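Local atomic coordinates of putative oxygenase (Streptomyces viridochromogenes Tue57, PDB entry 4XAA), a protein that probably acts as an iron- and 2-oxoglutarate-dependent oxygenase in orthosomycin biosynthesis, holding a nickel ion at its metal site in this crystal. Residues D54-F59 against E76-A81; R41-F46 against Y109-K114. All blocks are in the same frame, centred on the assembly; numbering follows the deposited sequence.

Contact 1: residues D54-F59 against E76-A81; sequences DDYWNF and EKQDWA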
ATOM      1  N   ASP A  54      19.429  -1.810  -6.209  1.00 44.39           N
ATOM      2  CA  ASP A  54      18.495  -2.860  -6.547  1.00 46.86           C
ATOM      3  C   ASP A  54      17.125  -2.616  -5.932  1.00 44.09           C
ATOM      4  O   ASP A  54      16.107  -2.845  -6.579  1.00 43.59           O
ATOM      5  CB  ASP A  54      19.038  -4.216  -6.108  1.00 51.38           C
ATOM      6  CG  ASP A  54      18.370  -5.369  -6.837  1.00 60.38           C
ATOM      7  OD1 ASP A  54      18.705  -5.587  -8.032  1.00 54.64           O
ATOM      8  OD2 ASP A  54      17.514  -6.048  -6.212  1.00 52.87           O
ATOM      9  N   ASP A  55      17.106  -2.141  -4.689  1.00 43.73           N
ATOM     10  CA  ASP A  55      15.847  -1.842  -4.005  1.00 43.50           C
ATOM     11  C   ASP A  55      15.096  -0.617  -4.539  1.00 42.78           C
ATOM     12  O   ASP A  55      13.910  -0.444  -4.243  1.00 43.86           O
ATOM     13  CB  ASP A  55      16.094  -1.662  -2.509  1.00 45.65           C
ATOM     14  CG  ASP A  55      16.465  -2.956  -1.834  1.00 45.88           C
ATOM     15  OD1 ASP A  55      15.884  -3.990  -2.230  1.00 39.35           O
ATOM     16  OD2 ASP A  55      17.348  -2.939  -0.937  1.00 43.44           O
ATOM     17  N   TYR A  56      15.760   0.235  -5.312  1.00 44.07           N
ATOM     18  CA  TYR A  56      15.065   1.366  -5.932  1.00 42.00           C
ATOM     19  C   TYR A  56      14.505   0.988  -7.316  1.00 45.30           C
ATOM     20  O   TYR A  56      15.205   1.074  -8.325  1.00 46.99           O
ATOM     21  CB  TYR A  56      15.995   2.565  -6.051  1.00 41.02           C
ATOM     22  CG  TYR A  56      16.224   3.318  -4.759  1.00 46.39           C
ATOM     23  CD1 TYR A  56      16.833   2.708  -3.675  1.00 41.86           C
ATOM     24  CD2 TYR A  56      15.852   4.647  -4.631  1.00 44.62           C
ATOM     25  CE1 TYR A  56      17.055   3.392  -2.510  1.00 43.94           C
ATOM     26  CE2 TYR A  56      16.076   5.346  -3.452  1.00 43.14           C
ATOM     27  CZ  TYR A  56      16.676   4.714  -2.400  1.00 42.41           C
ATOM     28  OH  TYR A  56      16.906   5.392  -1.224  1.00 43.90           O
ATOM     29  N   TRP A  57      13.249   0.555  -7.355  1.00 43.19           N
ATOM     30  CA  TRP A  57      12.624   0.123  -8.607  1.00 43.61           C
ATOM     31  C   TRP A  57      12.153   1.309  -9.417  1.00 44.31           C
ATOM     32  O   TRP A  57      11.393   2.143  -8.918  1.00 41.73           O
ATOM     33  CB  TRP A  57      11.431  -0.792  -8.353  1.00 41.44           C
ATOM     34  CG  TRP A  57      11.759  -2.048  -7.658  1.00 39.57           C
ATOM     35  CD1 TRP A  57      12.946  -2.385  -7.094  1.00 37.70           C
ATOM     36  CD2 TRP A  57      10.873  -3.146  -7.428  1.00 40.32           C
ATOM     37  NE1 TRP A  57      12.859  -3.623  -6.528  1.00 41.91           N
ATOM     38  CE2 TRP A  57      11.596  -4.117  -6.719  1.00 38.54           C
ATOM     39  CE3 TRP A  57       9.530  -3.393  -7.742  1.00 42.69           C
ATOM     40  CZ2 TRP A  57      11.032  -5.327  -6.321  1.00 40.75           C
ATOM     41  CZ3 TRP A  57       8.971  -4.595  -7.354  1.00 43.68           C
ATOM     42  CH2 TRP A  57       9.722  -5.549  -6.646  1.00 41.61           C
ATOM     43  N   ASN A  58      12.579   1.351 -10.677  1.00 42.36           N
ATOM     44  CA  ASN A  58      12.311   2.477 -11.559  1.00 44.78           C
ATOM     45  C   ASN A  58      12.123   2.043 -13.018  1.00 49.13           C
ATOM     46  O   ASN A  58      12.632   1.004 -13.431  1.00 46.48           O
ATOM     47  CB  ASN A  58      13.450   3.488 -11.463  1.00 46.40           C
ATOM     48  CG  ASN A  58      14.794   2.894 -11.884  1.00 49.66           C
ATOM     49  OD1 ASN A  58      15.185   2.975 -13.051  1.00 48.86           O
ATOM     50  ND2 ASN A  58      15.497   2.288 -10.935  1.00 44.11           N
ATOM     51  N   PHE A  59      11.381   2.825 -13.798  1.00 47.09           N
ATOM     52  CA  PHE A  59      11.366   2.600 -15.235  1.00 49.58           C
ATOM     53  C   PHE A  59      11.940   3.799 -15.978  1.00 50.68           C
ATOM     54  O   PHE A  59      11.855   4.932 -15.507  1.00 50.27           O
ATOM     55  CB  PHE A  59       9.959   2.271 -15.737  1.00 47.11           C
ATOM     56  CG  PHE A  59       8.930   3.336 -15.467  1.00 52.90           C
ATOM     57  CD1 PHE A  59       8.755   4.391 -16.349  1.00 51.08           C
ATOM     58  CD2 PHE A  59       8.096   3.251 -14.363  1.00 43.64           C
ATOM     59  CE1 PHE A  59       7.795   5.354 -16.119  1.00 44.51           C
ATOM     60  CE2 PHE A  59       7.139   4.209 -14.136  1.00 49.47           C
ATOM     61  CZ  PHE A  59       6.987   5.259 -15.016  1.00 45.88           C
ATOM     62  N   GLU A  76      12.508  -1.763   5.288  1.00 37.95           N
ATOM     63  CA  GLU A  76      12.995  -1.869   6.664  1.00 39.78           C
ATOM     64  C   GLU A  76      14.507  -2.066   6.742  1.00 39.43           C
ATOM     65  O   GLU A  76      15.095  -2.003   7.820  1.00 38.35           O
ATOM     66  CB  GLU A  76      12.281  -3.014   7.388  1.00 41.44           C
ATOM     67  CG  GLU A  76      12.844  -4.412   7.149  1.00 38.15           C
ATOM     68  CD  GLU A  76      12.533  -4.979   5.779  1.00 45.58           C
ATOM     69  OE1 GLU A  76      12.081  -4.221   4.895  1.00 43.39           O
ATOM     70  OE2 GLU A  76      12.743  -6.199   5.581  1.00 50.96           O
ATOM     71  N   LYS A  77      15.130  -2.297   5.591  1.00 40.60           N
ATOM     72  CA  LYS A  77      16.577  -2.507   5.519  1.00 39.89           C
ATOM     73  C   LYS A  77      17.292  -1.242   5.102  1.00 39.41           C
ATOM     74  O   LYS A  77      18.515  -1.203   5.077  1.00 44.29           O
ATOM     75  CB  LYS A  77      16.927  -3.624   4.525  1.00 37.21           C
ATOM     76  CG  LYS A  77      17.193  -4.954   5.145  1.00 39.61           C
ATOM     77  CD  LYS A  77      15.935  -5.681   5.461  1.00 41.64           C
ATOM     78  CE  LYS A  77      16.256  -7.120   5.855  1.00 47.92           C
ATOM     79  NZ  LYS A  77      15.218  -7.649   6.795  1.00 54.86           N
ATOM     80  N   GLN A  78      16.534  -0.216   4.743  1.00 40.20           N
ATOM     81  CA  GLN A  78      17.141   0.935   4.106  1.00 41.83           C
ATOM     82  C   GLN A  78      17.729   1.842   5.160  1.00 41.35           C
ATOM     83  O   GLN A  78      17.398   1.745   6.335  1.00 44.47           O
ATOM     84  CB  GLN A  78      16.124   1.679   3.240  1.00 37.27           C
ATOM     85  CG  GLN A  78      15.487   0.824   2.148  1.00 35.45           C
ATOM     86  CD  GLN A  78      16.500   0.252   1.148  1.00 41.19           C
ATOM     87  OE1 GLN A  78      17.440   0.928   0.738  1.00 40.13           O
ATOM     88  NE2 GLN A  78      16.304  -1.005   0.760  1.00 39.82           N
ATOM     89  N   ASP A  79      18.639   2.705   4.747  1.00 45.41           N
ATOM     90  CA  ASP A  79      19.270   3.600   5.693  1.00 47.07           C
ATOM     91  C   ASP A  79      18.424   4.848   5.892  1.00 47.12           C
ATOM     92  O   ASP A  79      18.591   5.835   5.171  1.00 50.71           O
ATOM     93  CB  ASP A  79      20.673   3.988   5.228  1.00 44.06           C
ATOM     94  CG  ASP A  79      21.307   5.027   6.130  1.00 52.50           C
ATOM     95  OD1 ASP A  79      20.863   5.151   7.302  1.00 58.74           O
ATOM     96  OD2 ASP A  79      22.238   5.722   5.678  1.00 57.57           O
ATOM     97  N   TRP A  80      17.517   4.809   6.864  1.00 45.19           N
ATOM     98  CA  TRP A  80      16.763   6.007   7.202  1.00 42.29           C
ATOM     99  C   TRP A  80      16.316   6.010   8.647  1.00 45.15           C
ATOM    100  O   TRP A  80      15.237   6.493   8.974  1.00 47.80           O
ATOM    101  CB  TRP A  80      15.564   6.181   6.263  1.00 44.55           C
ATOM    102  CG  TRP A  80      14.539   5.093   6.236  1.00 40.16           C
ATOM    103  CD1 TRP A  80      14.719   3.794   5.863  1.00 39.06           C
ATOM    104  CD2 TRP A  80      13.141   5.240   6.514  1.00 41.08           C
ATOM    105  NE1 TRP A  80      13.531   3.108   5.937  1.00 34.47           N
ATOM    106  CE2 TRP A  80      12.540   3.976   6.320  1.00 38.40           C
ATOM    107  CE3 TRP A  80      12.340   6.314   6.928  1.00 40.54           C
ATOM    108  CZ2 TRP A  80      11.172   3.754   6.526  1.00 34.01           C
ATOM    109  CZ3 TRP A  80      10.979   6.091   7.141  1.00 41.35           C
ATOM    110  CH2 TRP A  80      10.411   4.818   6.936  1.00 39.84           C
ATOM    111  N   ALA A  81      17.164   5.460   9.508  1.00 47.96           N
ATOM    112  CA  ALA A  81      17.032   5.626  10.946  1.00 44.21           C
ATOM    113  C   ALA A  81      17.273   7.097  11.268  1.00 46.17           C
ATOM    114  O   ALA A  81      18.073   7.752  10.604  1.00 46.06           O
ATOM    115  CB  ALA A  81      18.019   4.731  11.678  1.00 40.95           C
TER
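D55 reaches Q78 from the loop position just before strand 56-59, and the one hydrogen bond between the two segments runs from Q78 NE2 to D55 OD2, 2.8 Å long and moderately bent, with an N-H...O angle of 147°. The amide supplies its N-H within its own plane, but it meets the oxygen from above the carboxylate, 51° out of that plane; the two flat groups stand almost perpendicular to each other. D55 CB also lies 3.3 Å from Q78 NE2, so the amide nitrogen sits over the base of the aspartate as well as over its oxygen. The other carboxylate oxygen, OD1, accepts from N74 ND2, and Q78 NE2 gives a second hydrogen bond to N74 O, which leaves N74 bracing both partners. Strand 56-59 is an outermost strand of the large antiparallel sheet in this double-stranded beta-helix fold; residues 76-81 belong to the loop that follows its neighbour, strand 68-72, and the polar link fastens that loop to the entrance of the edge strand. Next along the strand, Y56 adds a looser approach: its ring carbon CE1 lies 4.1 Å from Q78 OE1, which comes obliquely to a ring turned nearly perpendicular to the amide plane. The Q78 chain bends at chi2 (-60°), turning the amide so that NE2 is directed at D55 while OE1 lies near Y56. The tyrosine hydroxyl is held by L42 O of helix 29-47, which anchors the ring against the helix.

Contact 2: residues R41-F46 against Y109-K114; sequences RLITRF and YALVLK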
ATOM      1  N   ARG A  41      13.480  11.734   2.256  1.00 46.74           N
ATOM      2  CA  ARG A  41      14.932  11.606   2.277  1.00 51.29           C
ATOM      3  C   ARG A  41      15.406  10.390   1.472  1.00 51.40           C
ATOM      4  O   ARG A  41      16.469  10.413   0.854  1.00 56.52           O
ATOM      5  CB  ARG A  41      15.446  11.514   3.706  1.00 55.01           C
ATOM      6  CG  ARG A  41      16.962  11.523   3.788  1.00 60.98           C
ATOM      7  CD  ARG A  41      17.429  11.932   5.172  1.00 64.38           C
ATOM      8  NE  ARG A  41      17.443  10.808   6.097  1.00 63.87           N
ATOM      9  CZ  ARG A  41      16.491  10.563   6.988  1.00 62.50           C
ATOM     10  NH1 ARG A  41      15.447  11.376   7.076  1.00 59.31           N
ATOM     11  NH2 ARG A  41      16.594   9.508   7.794  1.00 58.22           N
ATOM     12  N   LEU A  42      14.609   9.333   1.474  1.00 46.44           N
ATOM     13  CA  LEU A  42      14.938   8.166   0.694  1.00 48.09           C
ATOM     14  C   LEU A  42      14.816   8.495  -0.782  1.00 53.25           C
ATOM     15  O   LEU A  42      15.659   8.089  -1.597  1.00 49.60           O
ATOM     16  CB  LEU A  42      14.025   7.000   1.054  1.00 46.50           C
ATOM     17  CG  LEU A  42      14.339   6.313   2.374  1.00 46.51           C
ATOM     18  CD1 LEU A  42      13.268   5.290   2.658  1.00 46.34           C
ATOM     19  CD2 LEU A  42      15.708   5.671   2.311  1.00 41.07           C
ATOM     20  N   ILE A  43      13.764   9.244  -1.113  1.00 46.93           N
ATOM     21  CA  ILE A  43      13.421   9.494  -2.500  1.00 47.07           C
ATOM     22  C   ILE A  43      14.393  10.474  -3.126  1.00 48.78           C
ATOM     23  O   ILE A  43      14.831  10.272  -4.249  1.00 52.79           O
ATOM     24  CB  ILE A  43      11.990  10.016  -2.647  1.00 46.94           C
ATOM     25  CG1 ILE A  43      10.980   8.923  -2.300  1.00 49.41           C
ATOM     26  CG2 ILE A  43      11.720  10.451  -4.064  1.00 46.52           C
ATOM     27  CD1 ILE A  43       9.607   9.474  -1.936  1.00 43.03           C
ATOM     28  N   THR A  44      14.747  11.526  -2.401  1.00 49.21           N
ATOM     29  CA  THR A  44      15.636  12.538  -2.960  1.00 53.33           C
ATOM     30  C   THR A  44      17.021  11.995  -3.296  1.00 50.43           C
ATOM     31  O   THR A  44      17.722  12.583  -4.110  1.00 59.08           O
ATOM     32  CB  THR A  44      15.822  13.740  -2.016  1.00 49.90           C
ATOM     33  OG1 THR A  44      16.578  13.328  -0.880  1.00 59.05           O
ATOM     34  CG2 THR A  44      14.494  14.295  -1.568  1.00 45.91           C
ATOM     35  N   ARG A  45      17.429  10.892  -2.677  1.00 50.80           N
ATOM     36  CA  ARG A  45      18.728  10.296  -3.007  1.00 54.56           C
ATOM     37  C   ARG A  45      18.706   9.758  -4.426  1.00 56.87           C
ATOM     38  O   ARG A  45      19.669   9.882  -5.177  1.00 56.38           O
ATOM     39  CB  ARG A  45      19.096   9.183  -2.034  1.00 51.03           C
ATOM     40  CG  ARG A  45      19.486   9.693  -0.671  1.00 55.09           C
ATOM     41  CD  ARG A  45      19.497   8.573   0.353  1.00 55.85           C
ATOM     42  NE  ARG A  45      19.828   9.074   1.680  1.00 61.60           N
ATOM     43  CZ  ARG A  45      19.775   8.348   2.791  1.00 58.27           C
ATOM     44  NH1 ARG A  45      19.392   7.079   2.749  1.00 54.24           N
ATOM     45  NH2 ARG A  45      20.103   8.895   3.948  1.00 52.91           N
ATOM     46  N   PHE A  46      17.585   9.155  -4.786  1.00 50.69           N
ATOM     47  CA  PHE A  46      17.405   8.689  -6.133  1.00 53.52           C
ATOM     48  C   PHE A  46      17.273   9.864  -7.091  1.00 55.62           C
ATOM     49  O   PHE A  46      18.011   9.978  -8.074  1.00 56.50           O
ATOM     50  CB  PHE A  46      16.168   7.801  -6.235  1.00 48.24           C
ATOM     51  CG  PHE A  46      15.948   7.249  -7.606  1.00 51.87           C
ATOM     52  CD1 PHE A  46      15.251   7.975  -8.558  1.00 50.57           C
ATOM     53  CD2 PHE A  46      16.448   6.000  -7.951  1.00 48.16           C
ATOM     54  CE1 PHE A  46      15.065   7.469  -9.825  1.00 49.87           C
ATOM     55  CE2 PHE A  46      16.250   5.495  -9.209  1.00 47.52           C
ATOM     56  CZ  PHE A  46      15.558   6.234 -10.149  1.00 46.22           C
ATOM     57  N   TYR A 109       8.163  -4.891   3.758  1.00 42.70           N
ATOM     58  CA  TYR A 109       8.029  -3.463   3.934  1.00 39.58           C
ATOM     59  C   TYR A 109       8.406  -2.793   2.636  1.00 35.12           C
ATOM     60  O   TYR A 109       9.477  -3.059   2.096  1.00 37.45           O
ATOM     61  CB  TYR A 109       8.947  -2.949   5.049  1.00 39.74           C
ATOM     62  CG  TYR A 109       8.844  -3.643   6.392  1.00 39.83           C
ATOM     63  CD1 TYR A 109       9.389  -4.903   6.587  1.00 38.65           C
ATOM     64  CD2 TYR A 109       8.251  -3.011   7.478  1.00 37.02           C
ATOM     65  CE1 TYR A 109       9.318  -5.537   7.812  1.00 40.13           C
ATOM     66  CE2 TYR A 109       8.182  -3.631   8.719  1.00 37.84           C
ATOM     67  CZ  TYR A 109       8.719  -4.896   8.885  1.00 43.77           C
ATOM     68  OH  TYR A 109       8.665  -5.528  10.110  1.00 37.32           O
ATOM     69  N   ALA A 110       7.565  -1.898   2.147  1.00 35.08           N
ATOM     70  CA  ALA A 110       7.904  -1.201   0.922  1.00 38.97           C
ATOM     71  C   ALA A 110       7.406   0.224   0.931  1.00 38.06           C
ATOM     72  O   ALA A 110       6.381   0.547   1.535  1.00 40.02           O
ATOM     73  CB  ALA A 110       7.342  -1.956  -0.314  1.00 35.22           C
ATOM     74  N   LEU A 111       8.148   1.079   0.247  1.00 39.12           N
ATOM     75  CA  LEU A 111       7.650   2.394  -0.096  1.00 39.49           C
ATOM     76  C   LEU A 111       7.249   2.387  -1.571  1.00 44.19           C
ATOM     77  O   LEU A 111       8.088   2.186  -2.453  1.00 41.19           O
ATOM     78  CB  LEU A 111       8.707   3.459   0.181  1.00 39.63           C
ATOM     79  CG  LEU A 111       8.410   4.928  -0.111  1.00 38.39           C
ATOM     80  CD1 LEU A 111       7.359   5.510   0.824  1.00 38.88           C
ATOM     81  CD2 LEU A 111       9.690   5.741  -0.043  1.00 42.68           C
ATOM     82  N   VAL A 112       5.958   2.567  -1.833  1.00 41.65           N
ATOM     83  CA  VAL A 112       5.495   2.742  -3.195  1.00 48.69           C
ATOM     84  C   VAL A 112       5.151   4.217  -3.420  1.00 50.15           C
ATOM     85  O   VAL A 112       4.793   4.955  -2.481  1.00 39.83           O
ATOM     86  CB  VAL A 112       4.305   1.834  -3.509  1.00 48.45           C
ATOM     87  CG1 VAL A 112       4.522   0.477  -2.852  1.00 43.71           C
ATOM     88  CG2 VAL A 112       3.023   2.451  -3.024  1.00 48.26           C
ATOM     89  N   LEU A 113       5.305   4.635  -4.676  1.00 45.03           N
ATOM     90  CA  LEU A 113       5.435   6.043  -5.027  1.00 44.53           C
ATOM     91  C   LEU A 113       4.807   6.370  -6.342  1.00 45.17           C
ATOM     92  O   LEU A 113       5.007   5.641  -7.322  1.00 43.95           O
ATOM     93  CB  LEU A 113       6.905   6.450  -5.141  1.00 48.80           C
ATOM     94  CG  LEU A 113       7.852   5.960  -4.074  1.00 46.09           C
ATOM     95  CD1 LEU A 113       9.238   6.122  -4.562  1.00 43.85           C
ATOM     96  CD2 LEU A 113       7.597   6.820  -2.866  1.00 51.37           C
ATOM     97  N   LYS A 114       4.099   7.495  -6.367  1.00 43.88           N
ATOM     98  CA  LYS A 114       3.701   8.139  -7.606  1.00 45.45           C
ATOM     99  C   LYS A 114       4.424   9.472  -7.717  1.00 45.61           C
ATOM    100  O   LYS A 114       4.067  10.409  -7.013  1.00 45.47           O
ATOM    101  CB  LYS A 114       2.192   8.361  -7.650  1.00 46.05           C
ATOM    102  CG  LYS A 114       1.349   7.120  -7.417  1.00 46.66           C
ATOM    103  CD  LYS A 114       1.452   6.120  -8.571  1.00 51.85           C
ATOM    104  CE  LYS A 114       0.581   4.895  -8.284  1.00 50.73           C
ATOM    105  NZ  LYS A 114       0.205   4.175  -9.525  1.00 50.07           N
TER
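With CG1 of I43 placed anti to the carbonyl carbon (chi1 -69°) and the chain extended beyond it, CD1 is carried off helix 29-47 toward the face of strand 105-114. Two leucines of the strand point back at it, and they arrive differently. L113 meets the isoleucine tip to tip: its CD2 is 3.5 Å from I43 CD1, closer than usual for two methyl carbons, while its other methyl, CD1, lies 4.0 Å from I43 CG1. L111 instead crosses the isoleucine chain at about a right angle and offers a single branch, with CD2 4.1 Å from I43 CG1. The end of the isoleucine thus rests against a pair of methyls, one from each leucine, L111 CD2 being 4.2 Å from I43 CD1. No hydrogen bond joins the two segments; the contact is wholly apolar and buried. L42, next to I43 on the helix, packs on L75 and W80 of the loop after strand 68-72, while L113 also touches L69 on that strand and so continues the apolar layer onto the neighbouring strand. L111 and L113 are two residues apart and present their side chains on the helix-facing side of the strand; the L111 side chain remains about 13 Å from the nickel ion. Through these aliphatic contacts the helix packs against the large sheet of the double-stranded beta-helix core, as helices flank this core in the 2-oxoglutarate-dependent oxygenase superfamily.

How the contacts relate
From the N terminus, helix 29-47 comes first and supplies residues 41-46 to contact 2. The chain then turns into strand 56-59, where contact 1 begins, runs through strand 68-72, and closes the smaller loop at residues 76-81. It passes helix 90-100 before strand 105-114 completes contact 2, whose wider loop thus encloses the whole of contact 1. The centres are only about 7 Å apart, and a probable hydrogen bond joins them, R45 NH1 to D79 O at 2.8 Å; Y56 of contact 1 also reaches the contact 2 helix. Together the two contacts join the helix and the loop after strand 68-72 to the part of the large sheet that holds strands 56-59 and 105-114.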